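Local structure of glutamate racemase (Escherichia coli, 2JFN) at residues A122-N127 against G221-D226. The protein is an alpha/beta enzyme of the Asp/Glu/hydantoin racemase family. Numbering follows the deposited sequence.
Sequences ARLTAN and GTRLVD
L124, at the end of helix 118-124, lays one methyl over the guanidinium of R223 on strand 223-225. CD1 sits 3.8 Å above the plane and over its centre, with R223 CZ 3.9 Å from L124 CD1. The leucine stands roughly perpendicular to the arginine chain: R223 sets off with CG opposite the backbone N (chi1 -180°) and runs extended to NE, which carries the flat group out to the leucine. The other methyl, L124 CD2, is 4.1 Å from R223 NH1.

On the inner side, the same L124 CD1 meets V225 CG2 at 4.1 Å. V225 is the buried side of the contact, backed by A117 and T199, while L124 and R223 lie toward solvent. Strand 223-225 is an outermost strand of the four-stranded parallel sheet, bonded through its backbone to strand 199-202. Beyond L124, D198 is hydrogen-bonded to T125 OG1 and to the backbone N of A126 and N127.

With neither a hydrogen bond nor a salt bridge between the segments, the contact itself contributes dispersion and a little apolar burial, the arginine offering a flat face rather than its N-H groups; the neighbouring bonds probably do most of the anchoring.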
ATOM      1  N   ALA A 122      15.168   3.855  11.056  1.00 33.55           N
ATOM      2  CA  ALA A 122      15.923   4.550  12.095  1.00 34.91           C
ATOM      3  C   ALA A 122      17.119   3.730  12.564  1.00 35.90           C
ATOM      4  O   ALA A 122      18.132   4.288  12.979  1.00 36.06           O
ATOM      5  CB  ALA A 122      15.012   4.872  13.279  1.00 34.63           C
ATOM      6  N   ARG A 123      16.998   2.408  12.501  1.00 37.08           N
ATOM      7  CA  ARG A 123      18.082   1.518  12.913  1.00 38.64           C
ATOM      8  C   ARG A 123      19.062   1.246  11.775  1.00 39.10           C
ATOM      9  O   ARG A 123      20.116   0.647  11.991  1.00 39.34           O
ATOM     10  CB  ARG A 123      17.531   0.172  13.387  1.00 39.68           C
ATOM     11  CG  ARG A 123      16.574   0.241  14.559  1.00 41.76           C
ATOM     12  CD  ARG A 123      16.260  -1.158  15.059  1.00 43.75           C
ATOM     13  NE  ARG A 123      17.456  -1.828  15.566  1.00 45.71           N
ATOM     14  CZ  ARG A 123      17.499  -3.100  15.951  1.00 46.46           C
ATOM     15  NH1 ARG A 123      16.406  -3.849  15.884  1.00 47.45           N
ATOM     16  NH2 ARG A 123      18.630  -3.621  16.413  1.00 47.03           N
ATOM     17  N   LEU A 124      18.718   1.677  10.565  1.00 39.13           N
ATOM     18  CA  LEU A 124      19.573   1.429   9.408  1.00 39.56           C
ATOM     19  C   LEU A 124      20.387   2.632   8.955  1.00 39.81           C
ATOM     20  O   LEU A 124      21.479   2.472   8.406  1.00 39.83           O
ATOM     21  CB  LEU A 124      18.729   0.918   8.232  1.00 39.49           C
ATOM     22  CG  LEU A 124      17.978  -0.401   8.441  1.00 39.90           C
ATOM     23  CD1 LEU A 124      17.114  -0.695   7.219  1.00 40.24           C
ATOM     24  CD2 LEU A 124      18.964  -1.535   8.686  1.00 40.03           C
ATOM     25  N   THR A 125      19.864   3.831   9.183  1.00 39.86           N
ATOM     26  CA  THR A 125      20.556   5.036   8.765  1.00 40.44           C
ATOM     27  C   THR A 125      21.943   5.136   9.394  1.00 41.06           C
ATOM     28  O   THR A 125      22.148   4.745  10.542  1.00 40.79           O
ATOM     29  CB  THR A 125      19.743   6.308   9.113  1.00 40.32           C
ATOM     30  OG1 THR A 125      20.439   7.465   8.636  1.00 40.44           O
ATOM     31  CG2 THR A 125      19.532   6.428  10.618  1.00 40.44           C
ATOM     32  N   ALA A 126      22.894   5.651   8.622  1.00 41.50           N
ATOM     33  CA  ALA A 126      24.260   5.808   9.100  1.00 42.01           C
ATOM     34  C   ALA A 126      24.554   7.278   9.376  1.00 42.35           C
ATOM     35  O   ALA A 126      25.330   7.601  10.278  1.00 42.99           O
ATOM     36  CB  ALA A 126      25.243   5.261   8.067  1.00 41.90           C
ATOM     37  N   ASN A 127      23.933   8.169   8.608  1.00 41.88           N
ATOM     38  CA  ASN A 127      24.158   9.598   8.794  1.00 41.62           C
ATOM     39  C   ASN A 127      23.092  10.246   9.665  1.00 41.10           C
ATOM     40  O   ASN A 127      23.143  11.444   9.942  1.00 41.43           O
ATOM     41  CB  ASN A 127      24.243  10.304   7.433  1.00 41.84           C
ATOM     42  CG  ASN A 127      22.884  10.505   6.779  1.00 41.92           C
ATOM     43  OD1 ASN A 127      21.915   9.815   7.091  1.00 41.99           O
ATOM     44  ND2 ASN A 127      22.818  11.451   5.850  1.00 41.74           N
ATOM     45  N   GLY A 221      23.735   5.821  -3.290  1.00 38.99           N
ATOM     46  CA  GLY A 221      23.805   5.314  -1.932  1.00 38.23           C
ATOM     47  C   GLY A 221      22.553   5.404  -1.078  1.00 37.79           C
ATOM     48  O   GLY A 221      22.567   4.961   0.071  1.00 37.76           O
ATOM     49  N   THR A 222      21.477   5.973  -1.613  1.00 36.92           N
ATOM     50  CA  THR A 222      20.236   6.079  -0.849  1.00 36.06           C
ATOM     51  C   THR A 222      19.582   4.703  -0.758  1.00 35.26           C
ATOM     52  O   THR A 222      19.397   4.022  -1.769  1.00 35.42           O
ATOM     53  CB  THR A 222      19.228   7.052  -1.503  1.00 36.28           C
ATOM     54  OG1 THR A 222      19.844   8.332  -1.718  1.00 35.84           O
ATOM     55  CG2 THR A 222      18.021   7.229  -0.594  1.00 35.92           C
ATOM     56  N   ARG A 223      19.236   4.292   0.457  1.00 33.89           N
ATOM     57  CA  ARG A 223      18.604   3.000   0.663  1.00 32.73           C
ATOM     58  C   ARG A 223      17.099   3.160   0.843  1.00 31.22           C
ATOM     59  O   ARG A 223      16.650   3.922   1.698  1.00 31.14           O
ATOM     60  CB  ARG A 223      19.200   2.320   1.895  1.00 33.48           C
ATOM     61  CG  ARG A 223      18.618   0.956   2.201  1.00 34.74           C
ATOM     62  CD  ARG A 223      19.416   0.311   3.315  1.00 35.80           C
ATOM     63  NE  ARG A 223      18.956  -1.033   3.649  1.00 36.83           N
ATOM     64  CZ  ARG A 223      19.605  -1.838   4.481  1.00 36.90           C
ATOM     65  NH1 ARG A 223      20.734  -1.425   5.043  1.00 37.42           N
ATOM     66  NH2 ARG A 223      19.129  -3.040   4.761  1.00 37.62           N
ATOM     67  N   LEU A 224      16.325   2.438   0.038  1.00 29.77           N
ATOM     68  CA  LEU A 224      14.871   2.506   0.120  1.00 28.63           C
ATOM     69  C   LEU A 224      14.359   1.455   1.098  1.00 28.22           C
ATOM     70  O   LEU A 224      14.803   0.305   1.085  1.00 27.72           O
ATOM     71  CB  LEU A 224      14.235   2.266  -1.253  1.00 28.14           C
ATOM     72  CG  LEU A 224      14.657   3.215  -2.379  1.00 28.31           C
ATOM     73  CD1 LEU A 224      13.930   2.836  -3.660  1.00 27.77           C
ATOM     74  CD2 LEU A 224      14.346   4.648  -1.986  1.00 28.16           C
ATOM     75  N   VAL A 225      13.424   1.861   1.942  1.00 27.59           N
ATOM     76  CA  VAL A 225      12.843   0.962   2.924  1.00 27.22           C
ATOM     77  C   VAL A 225      11.315   1.012   2.860  1.00 27.00           C
ATOM     78  O   VAL A 225      10.725   2.088   2.840  1.00 26.02           O
ATOM     79  CB  VAL A 225      13.272   1.354   4.359  1.00 27.19           C
ATOM     80  CG1 VAL A 225      12.640   0.406   5.368  1.00 27.27           C
ATOM     81  CG2 VAL A 225      14.793   1.332   4.483  1.00 27.27           C
ATOM     82  N   ASP A 226      10.675  -0.150   2.812  1.00 27.26           N
ATOM     83  CA  ASP A 226       9.222  -0.178   2.817  1.00 28.37           C
ATOM     84  C   ASP A 226       8.735  -1.296   3.728  1.00 28.68           C
ATOM     85  O   ASP A 226       9.539  -1.991   4.359  1.00 28.29           O
ATOM     86  CB  ASP A 226       8.634  -0.299   1.395  1.00 29.27           C
ATOM     87  CG  ASP A 226       9.022  -1.578   0.688  1.00 30.58           C
ATOM     88  OD1 ASP A 226       8.785  -2.674   1.233  1.00 31.43           O
ATOM     89  OD2 ASP A 226       9.559  -1.487  -0.438  1.00 32.27           O
TER